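Side-chain contacts in probable transcriptional regulator (Rhodococcus jostii, PDB 3HIM), which probably binds DNA at regulatory sites as a transcription factor of the TetR family: residues B[19-24]-B[51-56]; B[63-68]-B[123-128]; B[114-119]-B[172-177]. All coordinates share one frame; numbering follows the deposited sequence.

Contact 1: B[19-24]-B[51-56]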
loop_
_atom_site.group_PDB
_atom_site.type_symbol
_atom_site.label_atom_id
_atom_site.label_comp_id
_atom_site.label_asym_id
_atom_site.label_seq_id
_atom_site.Cartn_x
_atom_site.Cartn_y
_atom_site.Cartn_z
ATOM N N ALA B 19 11.224 5.477 -23.563
ATOM C CA ALA B 19 10.464 4.398 -22.943
ATOM C C ALA B 19 11.400 3.331 -22.396
ATOM O O ALA B 19 11.186 2.811 -21.307
ATOM C CB ALA B 19 9.463 3.788 -23.930
ATOM N N ARG B 20 12.450 3.028 -23.158
ATOM C CA ARG B 20 13.454 2.035 -22.764
ATOM C C ARG B 20 14.238 2.507 -21.524
ATOM O O ARG B 20 14.564 1.708 -20.636
ATOM C CB ARG B 20 14.415 1.774 -23.945
ATOM C CG ARG B 20 15.560 0.807 -23.701
ATOM C CD ARG B 20 16.254 0.463 -25.025
ATOM N NE ARG B 20 17.476 -0.331 -24.861
ATOM C CZ ARG B 20 18.694 0.178 -24.644
ATOM N NH1 ARG B 20 18.882 1.496 -24.545
ATOM N NH2 ARG B 20 19.743 -0.636 -24.512
ATOM N N ILE B 21 14.567 3.788 -21.483
ATOM C CA ILE B 21 15.282 4.347 -20.317
ATOM C C ILE B 21 14.401 4.263 -19.065
ATOM O O ILE B 21 14.878 3.870 -17.999
ATOM C CB ILE B 21 15.788 5.789 -20.587
ATOM C CG1 ILE B 21 16.902 5.756 -21.652
ATOM C CG2 ILE B 21 16.279 6.495 -19.264
ATOM C CD1 ILE B 21 17.053 7.061 -22.437
ATOM N N ARG B 22 13.116 4.588 -19.221
ATOM C CA ARG B 22 12.160 4.536 -18.112
ATOM C C ARG B 22 11.999 3.118 -17.584
ATOM O O ARG B 22 12.052 2.913 -16.365
ATOM C CB ARG B 22 10.794 5.104 -18.510
ATOM C CG ARG B 22 10.820 6.551 -18.909
ATOM C CD ARG B 22 9.440 7.166 -18.838
ATOM N NE ARG B 22 8.470 6.560 -19.744
ATOM C CZ ARG B 22 8.405 6.796 -21.059
ATOM N NH1 ARG B 22 9.288 7.596 -21.656
ATOM N NH2 ARG B 22 7.461 6.222 -21.786
ATOM N N ALA B 23 11.822 2.145 -18.490
ATOM C CA ALA B 23 11.733 0.743 -18.065
ATOM C C ALA B 23 12.990 0.343 -17.281
ATOM O O ALA B 23 12.893 -0.236 -16.189
ATOM C CB ALA B 23 11.504 -0.192 -19.252
ATOM N N ALA B 24 14.169 0.681 -17.813
ATOM C CA ALA B 24 15.412 0.317 -17.124
ATOM C C ALA B 24 15.526 1.040 -15.788
ATOM O O ALA B 24 15.982 0.456 -14.799
ATOM C CB ALA B 24 16.641 0.607 -17.990
ATOM N N GLY B 51 25.972 9.955 -20.922
ATOM C CA GLY B 51 25.311 11.081 -21.565
ATOM C C GLY B 51 24.206 10.693 -22.533
ATOM O O GLY B 51 23.545 11.562 -23.088
ATOM N N ALA B 52 23.999 9.395 -22.743
ATOM C CA ALA B 52 22.973 8.924 -23.682
ATOM C C ALA B 52 21.544 9.126 -23.148
ATOM O O ALA B 52 20.583 9.131 -23.912
ATOM C CB ALA B 52 23.214 7.464 -24.043
ATOM N N VAL B 53 21.422 9.292 -21.835
ATOM C CA VAL B 53 20.138 9.564 -21.191
ATOM C C VAL B 53 19.833 11.067 -21.208
ATOM O O VAL B 53 18.677 11.474 -21.340
ATOM C CB VAL B 53 20.110 9.022 -19.722
ATOM C CG1 VAL B 53 18.814 9.415 -18.997
ATOM C CG2 VAL B 53 20.265 7.505 -19.708
ATOM N N TYR B 54 20.882 11.878 -21.089
ATOM C CA TYR B 54 20.750 13.335 -20.959
ATOM C C TYR B 54 19.833 14.010 -21.995
ATOM O O TYR B 54 19.098 14.922 -21.643
ATOM C CB TYR B 54 22.138 13.994 -20.920
ATOM C CG TYR B 54 22.147 15.456 -20.506
ATOM C CD1 TYR B 54 21.936 15.826 -19.180
ATOM C CD2 TYR B 54 22.399 16.467 -21.438
ATOM C CE1 TYR B 54 21.959 17.171 -18.795
ATOM C CE2 TYR B 54 22.427 17.805 -21.065
ATOM C CZ TYR B 54 22.206 18.146 -19.745
ATOM O OH TYR B 54 22.227 19.463 -19.366
ATOM N N PRO B 55 19.866 13.557 -23.267
ATOM C CA PRO B 55 18.938 14.100 -24.280
ATOM C C PRO B 55 17.470 13.917 -23.943
ATOM O O PRO B 55 16.640 14.711 -24.382
ATOM C CB PRO B 55 19.258 13.268 -25.523
ATOM C CG PRO B 55 20.680 12.866 -25.339
ATOM C CD PRO B 55 20.838 12.629 -23.875
ATOM N N HIS B 56 17.164 12.868 -23.188
ATOM C CA HIS B 56 15.792 12.496 -22.871
ATOM C C HIS B 56 15.423 12.974 -21.480
ATOM O O HIS B 56 14.325 13.469 -21.263
ATOM C CB HIS B 56 15.620 10.982 -22.976
ATOM C CG HIS B 56 15.813 10.448 -24.361
ATOM N ND1 HIS B 56 16.976 9.819 -24.763
ATOM C CD2 HIS B 56 14.991 10.444 -25.437
ATOM C CE1 HIS B 56 16.862 9.455 -26.029
ATOM N NE2 HIS B 56 15.667 9.822 -26.463
#
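Ile21, on helix 16-32, reaches across to Val53 and His56 in residues 51-56, within the predicted helix-turn-helix (38-57) of this TetR-type DNA-binding domain. Its CB is directed at residues 51-56, and there the side chain forks. CG2 runs anti to the backbone N (CG1 stands at chi1 -68°) and meets both methyls of Val53, 3.9 Å from CG1 and 4.1 Å from CG2, so that one methyl rests against the branched end of a second beta-branched residue. The other arm goes through CG1 and, with chi2 at 155°, stretches on to CD1. That methyl ends 3.6 Å from ND1 of His56 and 4.3 Å from the carbonyl O of Ala52, approaching the imidazole obliquely. Isoleucine suits the place because its two arms of unequal length serve two partners at once, the short one an aliphatic chain and the long one a ring. Val53 is equally apt: it is buried, and its compact fork fills the space beside Ile21 without needing a polar partner. The same isoleucine also packs on Leu46 and on Leu63 of helix 60-82, which places it in the small core shared by the helices of the domain. The His56 ring lies at the edge of this core, with Ala17 and Ala18 of helix 16-32 also against it. Its ND1 is covered by the contact and has no hydrogen-bonding partner in the model, while the carbonyl O of Ala52 lies at the ring edge, in its plane.

Contact 2: B[63-68]-B[123-128]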
loop_
_atom_site.group_PDB
_atom_site.type_symbol
_atom_site.label_atom_id
_atom_site.label_comp_id
_atom_site.label_asym_id
_atom_site.label_seq_id
_atom_site.Cartn_x
_atom_site.Cartn_y
_atom_site.Cartn_z
ATOM N N LEU B 63 13.302 12.126 -14.794
ATOM C CA LEU B 63 13.073 10.748 -15.195
ATOM C C LEU B 63 12.060 10.080 -14.260
ATOM O O LEU B 63 11.190 9.309 -14.714
ATOM C CB LEU B 63 14.400 9.986 -15.208
ATOM C CG LEU B 63 14.379 8.465 -15.447
ATOM C CD1 LEU B 63 13.623 8.086 -16.718
ATOM C CD2 LEU B 63 15.809 7.942 -15.493
ATOM N N LEU B 64 12.175 10.376 -12.960
ATOM C CA LEU B 64 11.198 9.902 -11.989
ATOM C C LEU B 64 9.800 10.474 -12.300
ATOM O O LEU B 64 8.797 9.746 -12.278
ATOM C CB LEU B 64 11.623 10.275 -10.561
ATOM C CG LEU B 64 10.554 10.020 -9.491
ATOM C CD1 LEU B 64 10.416 8.511 -9.259
ATOM C CD2 LEU B 64 10.897 10.758 -8.197
ATOM N N TYR B 65 9.749 11.779 -12.588
ATOM C CA TYR B 65 8.511 12.443 -12.954
ATOM C C TYR B 65 7.901 11.791 -14.182
ATOM O O TYR B 65 6.702 11.496 -14.183
ATOM C CB TYR B 65 8.736 13.932 -13.190
ATOM C CG TYR B 65 7.525 14.632 -13.791
ATOM C CD1 TYR B 65 6.294 14.648 -13.117
ATOM C CD2 TYR B 65 7.605 15.254 -15.046
ATOM C CE1 TYR B 65 5.170 15.271 -13.667
ATOM C CE2 TYR B 65 6.490 15.894 -15.607
ATOM C CZ TYR B 65 5.280 15.893 -14.902
ATOM O OH TYR B 65 4.183 16.502 -15.431
ATOM N N ALA B 66 8.712 11.543 -15.218
ATOM C CA ALA B 66 8.195 10.835 -16.391
ATOM C C ALA B 66 7.588 9.480 -16.002
ATOM O O ALA B 66 6.490 9.157 -16.418
ATOM C CB ALA B 66 9.273 10.662 -17.477
ATOM N N ILE B 67 8.295 8.704 -15.197
ATOM C CA ILE B 67 7.799 7.393 -14.751
ATOM C C ILE B 67 6.469 7.551 -13.995
ATOM O O ILE B 67 5.509 6.854 -14.258
ATOM C CB ILE B 67 8.879 6.651 -13.901
ATOM C CG1 ILE B 67 10.061 6.238 -14.786
ATOM C CG2 ILE B 67 8.313 5.423 -13.182
ATOM C CD1 ILE B 67 11.316 5.856 -14.021
ATOM N N SER B 68 6.411 8.517 -13.089
ATOM C CA SER B 68 5.262 8.684 -12.220
ATOM C C SER B 68 4.037 9.208 -13.005
ATOM O O SER B 68 2.900 8.768 -12.794
ATOM C CB SER B 68 5.632 9.612 -11.059
ATOM O OG SER B 68 4.554 9.721 -10.153
ATOM N N PRO B 123 8.223 20.647 -6.924
ATOM C CA PRO B 123 6.912 21.205 -6.603
ATOM C C PRO B 123 5.923 21.164 -7.776
ATOM O O PRO B 123 4.801 20.686 -7.597
ATOM C CB PRO B 123 7.234 22.651 -6.211
ATOM C CG PRO B 123 8.616 22.535 -5.597
ATOM C CD PRO B 123 9.320 21.526 -6.470
ATOM N N GLU B 124 6.334 21.622 -8.958
ATOM C CA GLU B 124 5.442 21.617 -10.116
ATOM C C GLU B 124 5.038 20.197 -10.482
ATOM O O GLU B 124 3.881 19.936 -10.831
ATOM C CB GLU B 124 6.074 22.307 -11.323
ATOM N N HIS B 125 5.995 19.275 -10.400
ATOM C CA HIS B 125 5.719 17.886 -10.752
ATOM C C HIS B 125 4.832 17.224 -9.705
ATOM O O HIS B 125 3.902 16.463 -10.051
ATOM C CB HIS B 125 6.999 17.096 -10.933
ATOM C CG HIS B 125 7.833 17.529 -12.103
ATOM N ND1 HIS B 125 9.189 17.282 -12.171
ATOM C CD2 HIS B 125 7.513 18.195 -13.241
ATOM C CE1 HIS B 125 9.668 17.760 -13.308
ATOM N NE2 HIS B 125 8.674 18.330 -13.971
ATOM N N PHE B 126 5.096 17.514 -8.430
ATOM C CA PHE B 126 4.220 16.995 -7.375
ATOM C C PHE B 126 2.767 17.455 -7.544
ATOM O O PHE B 126 1.855 16.638 -7.413
ATOM C CB PHE B 126 4.719 17.355 -5.968
ATOM C CG PHE B 126 3.912 16.717 -4.877
ATOM C CD1 PHE B 126 4.128 15.386 -4.527
ATOM C CD2 PHE B 126 2.920 17.428 -4.219
ATOM C CE1 PHE B 126 3.379 14.775 -3.510
ATOM C CE2 PHE B 126 2.160 16.820 -3.178
ATOM C CZ PHE B 126 2.391 15.507 -2.830
ATOM N N ALA B 127 2.552 18.740 -7.846
ATOM C CA ALA B 127 1.181 19.257 -8.011
ATOM C C ALA B 127 0.459 18.581 -9.182
ATOM O O ALA B 127 -0.744 18.379 -9.124
ATOM C CB ALA B 127 1.169 20.758 -8.190
ATOM N N ILE B 128 1.185 18.220 -10.238
ATOM C CA ILE B 128 0.542 17.587 -11.392
ATOM C C ILE B 128 0.121 16.148 -11.068
ATOM O O ILE B 128 -0.972 15.704 -11.434
ATOM C CB ILE B 128 1.465 17.607 -12.623
ATOM C CG1 ILE B 128 1.597 19.035 -13.177
ATOM C CG2 ILE B 128 0.986 16.627 -13.715
ATOM C CD1 ILE B 128 2.850 19.192 -14.111
#
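With CG anti to the backbone N (chi1 171°), Tyr65 carries its ring toward helix 123-149, where it meets His125; the histidine, its CG anti to the carbonyl carbon (chi1 -66°), lays its imidazole over one face of that phenol. The resulting offset stack joins helix 60-82, which runs on from the TetR DNA-binding domain, to the first turn of helix 123-149 in the TetR-type C-terminal domain. The planes are only 4° apart and the centroids 3.6 Å. CD2 of His125 lies over the centre of the phenol, while CD2 of Tyr65 in turn lies over the imidazole; CB of Tyr65 adds a CH-pi contact to the same face of the histidine, 3.9 Å from its centroid. Two flat rings so stacked fit between helices whose Tyr65 and His125 CA atoms are 6.5 Å apart. Glu61, one turn before Tyr65, accepts a hydrogen bond from ND1 of His125, which fixes the turn of the imidazole and would probably favour its protonated form. Were Tyr65 replaced by an alanine, His125 would probably lose its stacking partner and Ile128 the phenol end it packs on. That end is reached by the Ile128 side chain, whose CD1 lies 3.3 Å from Tyr65 OH.

Contact 3: B[114-119]-B[172-177]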
loop_
_atom_site.group_PDB
_atom_site.type_symbol
_atom_site.label_atom_id
_atom_site.label_comp_id
_atom_site.label_asym_id
_atom_site.label_seq_id
_atom_site.Cartn_x
_atom_site.Cartn_y
_atom_site.Cartn_z
ATOM N N GLY B 114 6.519 5.064 -9.016
ATOM C CA GLY B 114 5.617 6.199 -9.074
ATOM C C GLY B 114 5.067 6.630 -7.731
ATOM O O GLY B 114 5.010 7.815 -7.461
ATOM N N GLN B 115 4.650 5.677 -6.898
ATOM C CA GLN B 115 4.008 6.002 -5.622
ATOM C C GLN B 115 4.993 6.346 -4.489
ATOM O O GLN B 115 4.765 7.283 -3.744
ATOM C CB GLN B 115 3.065 4.875 -5.174
ATOM N N TYR B 116 6.087 5.597 -4.370
ATOM C CA TYR B 116 6.877 5.630 -3.141
ATOM C C TYR B 116 7.914 6.747 -3.133
ATOM O O TYR B 116 8.422 7.117 -2.071
ATOM C CB TYR B 116 7.554 4.275 -2.854
ATOM C CG TYR B 116 6.646 3.042 -2.741
ATOM C CD1 TYR B 116 5.250 3.150 -2.724
ATOM C CD2 TYR B 116 7.201 1.765 -2.623
ATOM C CE1 TYR B 116 4.436 2.018 -2.624
ATOM C CE2 TYR B 116 6.399 0.627 -2.510
ATOM C CZ TYR B 116 5.017 0.762 -2.526
ATOM O OH TYR B 116 4.224 -0.366 -2.413
ATOM N N GLU B 117 8.219 7.293 -4.307
ATOM C CA GLU B 117 9.214 8.364 -4.396
ATOM C C GLU B 117 8.622 9.763 -4.692
ATOM O O GLU B 117 9.312 10.625 -5.236
ATOM C CB GLU B 117 10.305 8.002 -5.414
ATOM C CG GLU B 117 10.786 6.565 -5.351
ATOM C CD GLU B 117 11.823 6.298 -4.262
ATOM O OE1 GLU B 117 12.085 7.190 -3.420
ATOM O OE2 GLU B 117 12.399 5.177 -4.265
ATOM N N LEU B 118 7.360 9.988 -4.320
ATOM C CA LEU B 118 6.693 11.280 -4.555
ATOM C C LEU B 118 7.371 12.443 -3.857
ATOM O O LEU B 118 7.343 13.577 -4.355
ATOM C CB LEU B 118 5.235 11.242 -4.120
ATOM C CG LEU B 118 4.304 10.376 -4.967
ATOM C CD1 LEU B 118 3.040 10.070 -4.167
ATOM C CD2 LEU B 118 3.979 11.049 -6.302
ATOM N N ARG B 119 7.973 12.135 -2.717
ATOM C CA ARG B 119 8.743 13.081 -1.916
ATOM C C ARG B 119 9.919 13.647 -2.703
ATOM O O ARG B 119 10.456 14.697 -2.338
ATOM C CB ARG B 119 9.280 12.394 -0.649
ATOM C CG ARG B 119 10.310 11.306 -0.960
ATOM C CD ARG B 119 10.856 10.590 0.263
ATOM N NE ARG B 119 11.521 9.364 -0.168
ATOM C CZ ARG B 119 11.253 8.151 0.293
ATOM N NH1 ARG B 119 10.355 7.970 1.249
ATOM N NH2 ARG B 119 11.908 7.110 -0.189
ATOM N N VAL B 172 -2.241 -3.403 -3.626
ATOM C CA VAL B 172 -1.962 -4.574 -4.454
ATOM C C VAL B 172 -0.551 -4.465 -5.040
ATOM O O VAL B 172 0.149 -5.454 -5.159
ATOM C CB VAL B 172 -3.030 -4.729 -5.591
ATOM C CG1 VAL B 172 -2.528 -5.627 -6.759
ATOM C CG2 VAL B 172 -4.393 -5.224 -5.029
ATOM N N SER B 173 -0.119 -3.263 -5.404
ATOM C CA SER B 173 1.204 -3.121 -6.025
ATOM C C SER B 173 2.336 -3.441 -5.045
ATOM O O SER B 173 3.448 -3.754 -5.460
ATOM C CB SER B 173 1.399 -1.735 -6.653
ATOM O OG SER B 173 0.478 -1.543 -7.711
ATOM N N ARG B 174 2.035 -3.365 -3.750
ATOM C CA ARG B 174 2.992 -3.705 -2.701
ATOM C C ARG B 174 3.109 -5.208 -2.514
ATOM O O ARG B 174 4.207 -5.731 -2.571
ATOM C CB ARG B 174 2.605 -3.056 -1.363
ATOM C CG ARG B 174 3.630 -3.273 -0.222
ATOM C CD ARG B 174 3.120 -2.701 1.126
ATOM N NE ARG B 174 1.824 -3.295 1.467
ATOM C CZ ARG B 174 1.663 -4.511 1.971
ATOM N NH1 ARG B 174 2.719 -5.279 2.260
ATOM N NH2 ARG B 174 0.443 -4.964 2.202
ATOM N N TRP B 175 1.985 -5.900 -2.303
ATOM C CA TRP B 175 2.035 -7.310 -1.852
ATOM C C TRP B 175 1.944 -8.339 -2.960
ATOM O O TRP B 175 2.281 -9.498 -2.749
ATOM C CB TRP B 175 0.966 -7.627 -0.783
ATOM C CG TRP B 175 -0.469 -7.435 -1.256
ATOM C CD1 TRP B 175 -1.271 -6.339 -1.032
ATOM C CD2 TRP B 175 -1.265 -8.357 -2.012
ATOM N NE1 TRP B 175 -2.506 -6.515 -1.621
ATOM C CE2 TRP B 175 -2.536 -7.748 -2.217
ATOM C CE3 TRP B 175 -1.035 -9.631 -2.541
ATOM C CZ2 TRP B 175 -3.562 -8.375 -2.926
ATOM C CZ3 TRP B 175 -2.059 -10.251 -3.261
ATOM C CH2 TRP B 175 -3.310 -9.624 -3.437
ATOM N N PHE B 176 1.456 -7.934 -4.125
ATOM C CA PHE B 176 1.196 -8.897 -5.191
ATOM C C PHE B 176 2.502 -9.265 -5.911
ATOM O O PHE B 176 3.373 -8.426 -6.058
ATOM C CB PHE B 176 0.178 -8.303 -6.154
ATOM C CG PHE B 176 -0.220 -9.210 -7.278
ATOM C CD1 PHE B 176 0.519 -9.239 -8.458
ATOM C CD2 PHE B 176 -1.350 -10.007 -7.166
ATOM C CE1 PHE B 176 0.158 -10.069 -9.508
ATOM C CE2 PHE B 176 -1.729 -10.853 -8.221
ATOM C CZ PHE B 176 -0.976 -10.880 -9.387
ATOM N N PRO B 177 2.660 -10.537 -6.333
ATOM C CA PRO B 177 1.790 -11.699 -6.111
ATOM C C PRO B 177 2.016 -12.378 -4.761
ATOM O O PRO B 177 3.130 -12.341 -4.231
ATOM C CB PRO B 177 2.201 -12.661 -7.222
ATOM C CG PRO B 177 3.630 -12.326 -7.507
ATOM C CD PRO B 177 3.796 -10.853 -7.220
#
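Tyr116 meets Arg174 through the hydroxyl end of its phenol, the ring and guanidinium planes 17° apart, and what it touches is the aliphatic root of the arginine. At its edge-to-face contact the Tyr116 ring pairs with Tyr116 of the second subunit, while the Arg119 guanidinium has the carbonyl O of Tyr116 over the centre of one face. Arg119 NH2 makes a weak hydrogen bond, part of a salt bridge, to Glu117 OE1. Tyr116 OH comes 3.3 Å from Arg174 CB and 3.6 Å from Arg174 CA, with Arg174 CG at 3.7 Å from the same oxygen. Both segments are helix ends of the TetR C-terminal domain, helix 108-116 finishing at Tyr116 and helix 158-175 just beyond Arg174, and they meet beside the second subunit. There the carbonyl O of Arg174 accepts a bond from Arg119 of the other chain. A long, flat tyrosine suits a place where the nearest CA atoms, Tyr116 and Arg174, are 10.1 Å apart. Arginine offers methylenes to the phenol while its charge goes elsewhere: CG stands anti to the backbone N (chi1 -175°), and the chain then bends at chi3, 56°, where NE forms a salt bridge with Asp171.

From the N terminus, contact 1 comes first: residues 51-56 fold back on helix 16-32, closing a loop of 26 residues within the DNA-binding domain. Contact 2 follows in series, yet adjoins it in space, Arg22 packing on Leu63 and Ala66 of helix 60-82 and Ile21 on Leu63. From helix 60-82 the chain passes through helices 89-106 and 108-116 before helix 123-149, where contact 2 closes over 54 residues. Contact 3 opens at 114-119, inside that span, and closes at 172-177 over 52, joining the ends of helices 108-116 and 158-175, so the two cross. They touch through Ser68 against Gly114 and Leu64 against Glu117. Contacts 1 and 3, about 22 Å apart between centres, do not meet.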